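Local coordinates for protein cytidylyltransferase (Leptospira borgpetersenii serovar Hardjo-bovis, PDB 6OEW) that probably acts as a metal-dependent nucleotidyltransferase of the cytidylyltransferase family, moving a cytidylyl group from CTP to an acceptor on a GT-A-type fold, at residues 27-32 / 64-69; 36-41 / 68-73; 154-159 / 170-175. All blocks are in the same frame, centred on the assembly; numbering follows the deposited sequence.

Overall arrangement
From the N terminus the chain runs through strand 11-16 and its following loop into residues 27-32, turns through a small hairpin into helix 37-45, and returns by strand 54-59 to helix 65-73. That helix closes two loops: contact 1 joins its first turn to 27-32, and contact 2 joins its second turn to 36-41. The two loops interleave, with centres 6 Å apart, and share Glu68 and Glu69. Contact 3 follows in series. It closes a short loop after strand 149-152, tying helix 153-162 to the turn between helices 166-171 and 174-178. Contacts 2 and 3 lie on opposite sides of the chain's centre, about 26 Å apart between their centres.

Contact 1 (27-32 / 64-69)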
loop_
_atom_site.group_PDB
_atom_site.type_symbol
_atom_site.label_atom_id
_atom_site.label_comp_id
_atom_site.label_asym_id
_atom_site.label_seq_id
_atom_site.Cartn_x
_atom_site.Cartn_y
_atom_site.Cartn_z
ATOM N N LYS A 27 3.294 14.973 0.456
ATOM C CA LYS A 27 3.282 14.318 1.757
ATOM C C LYS A 27 4.315 13.199 1.834
ATOM O O LYS A 27 4.857 12.948 2.907
ATOM C CB LYS A 27 1.881 13.782 2.061
ATOM C CG LYS A 27 1.424 12.643 1.099
ATOM C CD LYS A 27 -0.103 12.503 1.084
ATOM C CE LYS A 27 -0.542 11.349 0.160
ATOM N NZ LYS A 27 -2.023 11.365 -0.054
ATOM N N ILE A 28 4.617 12.526 0.715
ATOM C CA ILE A 28 5.534 11.394 0.807
ATOM C C ILE A 28 6.940 11.839 1.166
ATOM O O ILE A 28 7.743 11.019 1.631
ATOM C CB ILE A 28 5.552 10.585 -0.505
ATOM C CG1 ILE A 28 6.068 11.419 -1.680
ATOM C CG2 ILE A 28 4.161 9.983 -0.776
ATOM C CD1 ILE A 28 6.228 10.597 -2.973
ATOM N N ALA A 29 7.251 13.126 0.983
ATOM C CA ALA A 29 8.545 13.700 1.324
ATOM C C ALA A 29 8.550 14.395 2.683
ATOM O O ALA A 29 9.563 14.994 3.051
ATOM C CB ALA A 29 8.988 14.692 0.227
ATOM N N LEU A 30 7.449 14.347 3.427
ATOM C CA LEU A 30 7.412 14.980 4.734
ATOM C C LEU A 30 8.336 14.264 5.720
ATOM O O LEU A 30 8.464 13.028 5.685
ATOM C CB LEU A 30 5.997 14.980 5.299
ATOM C CG LEU A 30 4.996 15.976 4.747
ATOM C CD1 LEU A 30 3.607 15.621 5.225
ATOM C CD2 LEU A 30 5.402 17.358 5.248
ATOM N N PRO A 31 8.970 15.014 6.619
ATOM C CA PRO A 31 9.787 14.390 7.666
ATOM C C PRO A 31 8.940 13.444 8.501
ATOM O O PRO A 31 7.807 13.765 8.867
ATOM C CB PRO A 31 10.273 15.584 8.498
ATOM C CG PRO A 31 10.173 16.757 7.591
ATOM C CD PRO A 31 9.030 16.492 6.661
ATOM N N PHE A 32 9.497 12.268 8.791
ATOM C CA PHE A 32 8.774 11.245 9.543
ATOM C C PHE A 32 9.795 10.366 10.258
ATOM O O PHE A 32 10.605 9.699 9.604
ATOM C CB PHE A 32 7.877 10.418 8.606
ATOM C CG PHE A 32 6.790 9.646 9.323
ATOM C CD1 PHE A 32 5.881 10.297 10.138
ATOM C CD2 PHE A 32 6.683 8.275 9.176
ATOM C CE1 PHE A 32 4.886 9.604 10.797
ATOM C CE2 PHE A 32 5.672 7.556 9.830
ATOM C CZ PHE A 32 4.774 8.218 10.639
ATOM N N ASP A 64 8.919 14.183 -9.412
ATOM C CA ASP A 64 9.076 12.857 -8.847
ATOM C C ASP A 64 10.510 12.366 -8.917
ATOM O O ASP A 64 10.774 11.203 -8.568
ATOM C CB ASP A 64 8.121 11.899 -9.535
ATOM C CG ASP A 64 6.707 12.041 -9.002
ATOM O OD1 ASP A 64 6.547 12.085 -7.759
ATOM O OD2 ASP A 64 5.770 12.123 -9.807
ATOM N N ASP A 65 11.438 13.219 -9.365
ATOM C CA ASP A 65 12.839 12.996 -9.041
ATOM C C ASP A 65 13.003 12.820 -7.536
ATOM O O ASP A 65 13.848 12.038 -7.084
ATOM C CB ASP A 65 13.705 14.164 -9.530
ATOM C CG ASP A 65 13.747 14.286 -11.055
ATOM O OD1 ASP A 65 13.083 13.497 -11.771
ATOM O OD2 ASP A 65 14.436 15.207 -11.536
ATOM N N LYS A 66 12.195 13.532 -6.748
ATOM C CA LYS A 66 12.253 13.381 -5.299
ATOM C C LYS A 66 11.848 11.970 -4.885
ATOM O O LYS A 66 12.507 11.351 -4.043
ATOM C CB LYS A 66 11.358 14.428 -4.633
ATOM C CG LYS A 66 11.423 14.435 -3.112
ATOM C CD LYS A 66 12.835 14.700 -2.635
ATOM C CE LYS A 66 12.923 14.627 -1.123
ATOM N NZ LYS A 66 14.333 14.535 -0.647
ATOM N N THR A 67 10.770 11.446 -5.478
ATOM C CA THR A 67 10.330 10.073 -5.205
ATOM C C THR A 67 11.408 9.067 -5.584
ATOM O O THR A 67 11.717 8.146 -4.809
ATOM C CB THR A 67 9.023 9.799 -5.967
ATOM O OG1 THR A 67 8.149 10.938 -5.813
ATOM C CG2 THR A 67 8.292 8.525 -5.442
ATOM N N GLU A 68 11.999 9.226 -6.769
ATOM C CA GLU A 68 13.104 8.353 -7.147
ATOM C C GLU A 68 14.248 8.459 -6.143
ATOM O O GLU A 68 14.838 7.439 -5.751
ATOM C CB GLU A 68 13.574 8.692 -8.564
ATOM C CG GLU A 68 14.763 7.879 -9.022
ATOM C CD GLU A 68 15.289 8.313 -10.363
ATOM O OE1 GLU A 68 14.721 9.261 -10.961
ATOM O OE2 GLU A 68 16.282 7.714 -10.819
ATOM N N GLU A 69 14.552 9.681 -5.687
ATOM C CA GLU A 69 15.651 9.884 -4.744
ATOM C C GLU A 69 15.400 9.143 -3.435
ATOM O O GLU A 69 16.310 8.508 -2.878
ATOM C CB GLU A 69 15.855 11.373 -4.465
ATOM C CG GLU A 69 16.643 11.642 -3.180
ATOM C CD GLU A 69 16.637 13.118 -2.754
ATOM O OE1 GLU A 69 16.499 14.004 -3.626
ATOM O OE2 GLU A 69 16.768 13.384 -1.539
#
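Ala29 and Lys66 mark the closest approach of the backbones, their CA atoms 7.6 Å apart, where the 3-10 turn 27-29 faces the start of helix 65-73. Ile28 pushes CD1 against Thr67, 3.4 Å from Thr67 OG1 and 3.8 Å from Thr67 CG2, the two side chains meeting at about a right angle. An extended chi2 (174°) carries that methyl out to the helix. Thr67 OG1 spends its proton on Asp64 OD1, 2.8 Å away on the anti side of the carboxylate, which fixes the hydroxyl's rotation. Asp64 OD1 also accepts from Met19 N, and Asp64 OD2 is bonded to Thr59 OG1, so both carboxylate oxygens have partners. Next to it, Ala29 CB packs alongside the aliphatic part of Lys66, 4.1 Å from Lys66 CG. The lysine bends at chi2 (59°), and its NZ forms a salt bridge with Glu69 OE2 (2.8 Å) from above the carboxylate plane. The side chain of Ile28 comes within about 6 Å of that of Asp108, a magnesium-binding residue. Ile28 and Thr67 both touch Leu38 of helix 37-45, while Thr67 also rests on Val56 and Thr58 of strand 54-59.

Contact 2 (36-41 / 68-73); sequences TILGFM and EEIAKK
Thr36 OG1, with Ile70 pressed against it, takes the N-H of Gly39 at 2.9 Å (N-H...O angle 153°). This makes Thr36 the N-cap of helix 37-45. With chi1 at 61°, OG1 sits between the backbone N and the carbonyl carbon, the setting that lets it curl back over the first turn. The backbone carbonyl of the same residue starts the regular helical bonding by accepting from Phe40 N.

Against this capped end comes Ile70 of helix 65-73, which supplies most of the second segment's share of the contact. Ile70 and Thr36 reach toward each other tip to tip: Ile70 CG2 lies 3.6 Å and Ile70 CD1 3.8 Å from Thr36 OG1. CG2 does most of the touching. Besides the hydroxyl it meets Gly39 N at 3.7 Å and Leu38 CB at 3.9 Å, so this one methyl covers the capping bond at both its donor and its acceptor. Leu38 slants across the isoleucine, also offering its CG and CD2 to the same methyl. The helices are closest at Gly39 and Ile70, whose CA atoms are 6.2 Å apart; the bare CA of Gly39 leaves room for the hydroxyl of Thr36.

Helix 65-73 is the connection of a beta-alpha-beta crossover between the parallel neighbours 54-59 and 77-81, and Ala71 touches Val76 just before the second strand. Helix 37-45 holds turn 27-32 by backbone bonds from its first residues, and elsewhere on helix 37-45 Met41 meets Ile112 and Phe40 meets Leu111.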
loop_
_atom_site.group_PDB
_atom_site.type_symbol
_atom_site.label_atom_id
_atom_site.label_comp_id
_atom_site.label_asym_id
_atom_site.label_seq_id
_atom_site.Cartn_x
_atom_site.Cartn_y
_atom_site.Cartn_z
ATOM N N THR A 36 11.722 10.087 5.775
ATOM C CA THR A 36 10.529 10.645 5.151
ATOM C C THR A 36 9.359 9.679 5.306
ATOM O O THR A 36 9.524 8.509 5.684
ATOM C CB THR A 36 10.779 10.920 3.664
ATOM O OG1 THR A 36 11.088 9.667 3.019
ATOM C CG2 THR A 36 11.945 11.911 3.482
ATOM N N ILE A 37 8.157 10.170 4.985
ATOM C CA ILE A 37 6.977 9.295 5.012
ATOM C C ILE A 37 7.211 8.052 4.151
ATOM O O ILE A 37 7.042 6.914 4.608
ATOM C CB ILE A 37 5.724 10.066 4.557
ATOM C CG1 ILE A 37 5.219 10.976 5.691
ATOM C CG2 ILE A 37 4.654 9.115 4.081
ATOM C CD1 ILE A 37 4.464 10.235 6.774
ATOM N N LEU A 38 7.627 8.250 2.901
ATOM C CA LEU A 38 7.849 7.106 2.016
ATOM C C LEU A 38 9.046 6.274 2.463
ATOM O O LEU A 38 8.997 5.036 2.412
ATOM C CB LEU A 38 8.034 7.577 0.570
ATOM C CG LEU A 38 8.254 6.468 -0.480
ATOM C CD1 LEU A 38 7.186 5.356 -0.426
ATOM C CD2 LEU A 38 8.287 7.071 -1.872
ATOM N N GLY A 39 10.128 6.920 2.916
ATOM C CA GLY A 39 11.273 6.151 3.405
ATOM C C GLY A 39 10.933 5.268 4.598
ATOM O O GLY A 39 11.392 4.122 4.697
ATOM N N PHE A 40 10.125 5.790 5.519
ATOM C CA PHE A 40 9.643 4.994 6.643
ATOM C C PHE A 40 8.917 3.742 6.167
ATOM O O PHE A 40 9.125 2.643 6.708
ATOM C CB PHE A 40 8.716 5.855 7.501
ATOM C CG PHE A 40 8.586 5.386 8.911
ATOM C CD1 PHE A 40 9.282 6.031 9.931
ATOM C CD2 PHE A 40 7.776 4.303 9.230
ATOM C CE1 PHE A 40 9.169 5.616 11.248
ATOM C CE2 PHE A 40 7.667 3.876 10.565
ATOM C CZ PHE A 40 8.367 4.525 11.562
ATOM N N MET A 41 8.037 3.898 5.177
ATOM C CA MET A 41 7.312 2.763 4.614
ATOM C C MET A 41 8.267 1.721 4.041
ATOM O O MET A 41 8.121 0.517 4.294
ATOM C CB MET A 41 6.350 3.248 3.535
ATOM C CG MET A 41 5.351 2.181 3.087
ATOM S SD MET A 41 4.373 2.782 1.696
ATOM C CE MET A 41 3.331 1.334 1.394
ATOM N N GLU A 68 11.999 9.226 -6.769
ATOM C CA GLU A 68 13.104 8.353 -7.147
ATOM C C GLU A 68 14.248 8.459 -6.143
ATOM O O GLU A 68 14.838 7.439 -5.751
ATOM C CB GLU A 68 13.574 8.692 -8.564
ATOM C CG GLU A 68 14.763 7.879 -9.022
ATOM C CD GLU A 68 15.289 8.313 -10.363
ATOM O OE1 GLU A 68 14.721 9.261 -10.961
ATOM O OE2 GLU A 68 16.282 7.714 -10.819
ATOM N N GLU A 69 14.552 9.681 -5.687
ATOM C CA GLU A 69 15.651 9.884 -4.744
ATOM C C GLU A 69 15.400 9.143 -3.435
ATOM O O GLU A 69 16.310 8.508 -2.878
ATOM C CB GLU A 69 15.855 11.373 -4.465
ATOM C CG GLU A 69 16.643 11.642 -3.180
ATOM C CD GLU A 69 16.637 13.118 -2.754
ATOM O OE1 GLU A 69 16.499 14.004 -3.626
ATOM O OE2 GLU A 69 16.768 13.384 -1.539
ATOM N N ILE A 70 14.172 9.232 -2.922
ATOM C CA ILE A 70 13.823 8.558 -1.680
ATOM C C ILE A 70 13.928 7.044 -1.853
ATOM O O ILE A 70 14.521 6.350 -1.016
ATOM C CB ILE A 70 12.416 8.990 -1.223
ATOM C CG1 ILE A 70 12.411 10.455 -0.764
ATOM C CG2 ILE A 70 11.874 8.060 -0.119
ATOM C CD1 ILE A 70 11.010 11.008 -0.553
ATOM N N ALA A 71 13.398 6.514 -2.963
ATOM C CA ALA A 71 13.497 5.078 -3.205
ATOM C C ALA A 71 14.949 4.638 -3.310
ATOM O O ALA A 71 15.329 3.588 -2.774
ATOM C CB ALA A 71 12.733 4.700 -4.475
ATOM N N LYS A 72 15.780 5.424 -4.001
ATOM C CA LYS A 72 17.170 5.026 -4.195
ATOM C C LYS A 72 17.937 5.050 -2.880
ATOM O O LYS A 72 18.790 4.186 -2.644
ATOM C CB LYS A 72 17.853 5.920 -5.236
ATOM C CG LYS A 72 17.635 5.442 -6.669
ATOM C CD LYS A 72 18.803 5.803 -7.576
ATOM C CE LYS A 72 18.439 6.911 -8.543
ATOM N NZ LYS A 72 19.464 7.037 -9.623
ATOM N N LYS A 73 17.649 6.036 -2.023
ATOM C CA LYS A 73 18.283 6.124 -0.712
ATOM C C LYS A 73 18.008 4.871 0.102
ATOM O O LYS A 73 18.850 4.447 0.906
ATOM C CB LYS A 73 17.773 7.373 0.021
ATOM C CG LYS A 73 18.263 7.560 1.453
ATOM C CD LYS A 73 17.445 8.641 2.170
ATOM C CE LYS A 73 17.882 8.843 3.617
ATOM N NZ LYS A 73 19.202 9.527 3.706
#

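Contact 3 (154-159 / 170-175); sequences SLLEKL and EHIVPY
Leu159 reaches from helix 153-162 into the turn at Ile172, and its atoms close in step by step. CB points toward the turn but is still 4.7 Å from Ile172 O, and CG comes to 4.4 Å from the same oxygen. With CG beside the backbone N (chi1 -64°), the two methyls divide the work. CD1 lies 3.4 Å from Ile172 O and 4.1 Å from Ile172 CG2; CD2 leans obliquely on the Tyr175 ring, 4.2 Å from Tyr175 CD2.

What Leu159 packs on is a classic gamma turn. Ile172 takes a positive phi (75°) with psi at -63°, and Val173 N bonds to His171 O across it at 2.8 Å. The turn breaks the helical path between helices 166-171 and 174-178 and puts Ile172 and Tyr175 against the same leucine.

One turn back along helix 153-162, Leu156 meets the same isoleucine methyl: its CD1 is 4.1 Å from Ile172 CG2, the side chains passing at a slant. CG2 thus faces the CD1 methyls of two leucines one helical turn apart, both on the same side of it. Behind this layer lies the main sheet, where Leu156 touches Ile102 of strand 101-106 and Phe151 of strand 149-152, and Ile172 touches Arg104. Helix 86-96 covers the group with Tyr90, which both Leu156 and Ile172 touch, while Tyr175 extends to Cys163 and Phe183 in the flanking loops.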
loop_
_atom_site.group_PDB
_atom_site.type_symbol
_atom_site.label_atom_id
_atom_site.label_comp_id
_atom_site.label_asym_id
_atom_site.label_seq_id
_atom_site.Cartn_x
_atom_site.Cartn_y
_atom_site.Cartn_z
ATOM N N SER A 154 -2.079 -12.072 -14.751
ATOM C CA SER A 154 -3.157 -12.405 -15.680
ATOM C C SER A 154 -4.412 -11.583 -15.402
ATOM O O SER A 154 -5.063 -11.098 -16.336
ATOM C CB SER A 154 -3.451 -13.908 -15.618
ATOM O OG SER A 154 -2.472 -14.597 -16.371
ATOM N N LEU A 155 -4.764 -11.405 -14.126
ATOM C CA LEU A 155 -5.920 -10.579 -13.793
ATOM C C LEU A 155 -5.693 -9.138 -14.242
ATOM O O LEU A 155 -6.573 -8.519 -14.850
ATOM C CB LEU A 155 -6.210 -10.629 -12.289
ATOM C CG LEU A 155 -7.332 -9.633 -11.927
ATOM C CD1 LEU A 155 -8.418 -10.234 -11.081
ATOM C CD2 LEU A 155 -6.787 -8.357 -11.254
ATOM N N LEU A 156 -4.509 -8.596 -13.962
ATOM C CA LEU A 156 -4.221 -7.223 -14.373
ATOM C C LEU A 156 -4.342 -7.067 -15.889
ATOM O O LEU A 156 -4.869 -6.060 -16.379
ATOM C CB LEU A 156 -2.834 -6.812 -13.865
ATOM C CG LEU A 156 -2.411 -5.373 -14.223
ATOM C CD1 LEU A 156 -3.459 -4.431 -13.694
ATOM C CD2 LEU A 156 -1.040 -5.062 -13.602
ATOM N N GLU A 157 -3.899 -8.070 -16.651
ATOM C CA GLU A 157 -4.032 -8.011 -18.102
ATOM C C GLU A 157 -5.497 -8.010 -18.527
ATOM O O GLU A 157 -5.879 -7.272 -19.449
ATOM C CB GLU A 157 -3.258 -9.167 -18.737
ATOM C CG GLU A 157 -1.746 -8.921 -18.704
ATOM C CD GLU A 157 -0.926 -10.096 -19.214
ATOM O OE1 GLU A 157 -1.410 -11.243 -19.149
ATOM O OE2 GLU A 157 0.212 -9.865 -19.676
ATOM N N LYS A 158 -6.339 -8.791 -17.844
ATOM C CA LYS A 158 -7.771 -8.753 -18.129
ATOM C C LYS A 158 -8.356 -7.376 -17.823
ATOM O O LYS A 158 -9.183 -6.868 -18.588
ATOM C CB LYS A 158 -8.502 -9.837 -17.340
ATOM N N LEU A 159 -7.932 -6.744 -16.723
ATOM C CA LEU A 159 -8.403 -5.383 -16.456
ATOM C C LEU A 159 -7.914 -4.405 -17.515
ATOM O O LEU A 159 -8.675 -3.536 -17.958
ATOM C CB LEU A 159 -7.957 -4.915 -15.074
ATOM C CG LEU A 159 -8.540 -5.713 -13.911
ATOM C CD1 LEU A 159 -8.076 -5.133 -12.588
ATOM C CD2 LEU A 159 -10.068 -5.727 -14.027
ATOM N N GLU A 170 -7.190 4.706 -13.364
ATOM C CA GLU A 170 -6.454 5.340 -12.275
ATOM C C GLU A 170 -6.431 4.486 -11.012
ATOM O O GLU A 170 -5.405 4.440 -10.316
ATOM C CB GLU A 170 -7.038 6.742 -11.986
ATOM C CG GLU A 170 -6.549 7.315 -10.641
ATOM C CD GLU A 170 -6.980 8.756 -10.375
ATOM O OE1 GLU A 170 -7.861 9.277 -11.093
ATOM O OE2 GLU A 170 -6.423 9.363 -9.433
ATOM N N HIS A 171 -7.517 3.764 -10.712
ATOM C CA HIS A 171 -7.612 3.057 -9.440
ATOM C C HIS A 171 -7.411 1.558 -9.546
ATOM O O HIS A 171 -7.255 0.905 -8.508
ATOM C CB HIS A 171 -8.954 3.357 -8.783
ATOM C CG HIS A 171 -9.076 4.793 -8.396
ATOM N ND1 HIS A 171 -8.346 5.333 -7.360
ATOM C CD2 HIS A 171 -9.755 5.821 -8.964
ATOM C CE1 HIS A 171 -8.615 6.625 -7.272
ATOM N NE2 HIS A 171 -9.465 6.945 -8.233
ATOM N N ILE A 172 -7.435 1.013 -10.764
ATOM C CA ILE A 172 -7.121 -0.380 -11.085
ATOM C C ILE A 172 -8.245 -1.325 -10.677
ATOM O O ILE A 172 -8.847 -1.982 -11.530
ATOM C CB ILE A 172 -5.799 -0.856 -10.454
ATOM C CG1 ILE A 172 -4.626 0.006 -10.922
ATOM C CG2 ILE A 172 -5.566 -2.322 -10.850
ATOM C CD1 ILE A 172 -3.269 -0.487 -10.411
ATOM N N VAL A 173 -8.537 -1.397 -9.384
ATOM C CA VAL A 173 -9.434 -2.415 -8.840
ATOM C C VAL A 173 -10.936 -2.167 -8.975
ATOM O O VAL A 173 -11.681 -3.138 -8.798
ATOM C CB VAL A 173 -9.127 -2.651 -7.355
ATOM C CG1 VAL A 173 -7.693 -3.057 -7.176
ATOM C CG2 VAL A 173 -9.503 -1.401 -6.548
ATOM N N PRO A 174 -11.456 -0.950 -9.266
ATOM C CA PRO A 174 -12.914 -0.755 -9.139
ATOM C C PRO A 174 -13.762 -1.762 -9.892
ATOM O O PRO A 174 -14.815 -2.167 -9.386
ATOM C CB PRO A 174 -13.124 0.659 -9.705
ATOM C CG PRO A 174 -11.899 1.334 -9.407
ATOM C CD PRO A 174 -10.824 0.334 -9.640
ATOM N N TYR A 175 -13.355 -2.161 -11.095
ATOM C CA TYR A 175 -14.160 -3.130 -11.828
ATOM C C TYR A 175 -14.225 -4.461 -11.083
ATOM O O TYR A 175 -15.262 -5.135 -11.111
ATOM C CB TYR A 175 -13.619 -3.329 -13.243
ATOM C CG TYR A 175 -14.482 -4.243 -14.090
ATOM C CD1 TYR A 175 -15.474 -3.731 -14.912
ATOM C CD2 TYR A 175 -14.316 -5.634 -14.045
ATOM C CE1 TYR A 175 -16.272 -4.561 -15.691
ATOM C CE2 TYR A 175 -15.115 -6.471 -14.817
ATOM C CZ TYR A 175 -16.082 -5.935 -15.628
ATOM O OH TYR A 175 -16.865 -6.764 -16.385
#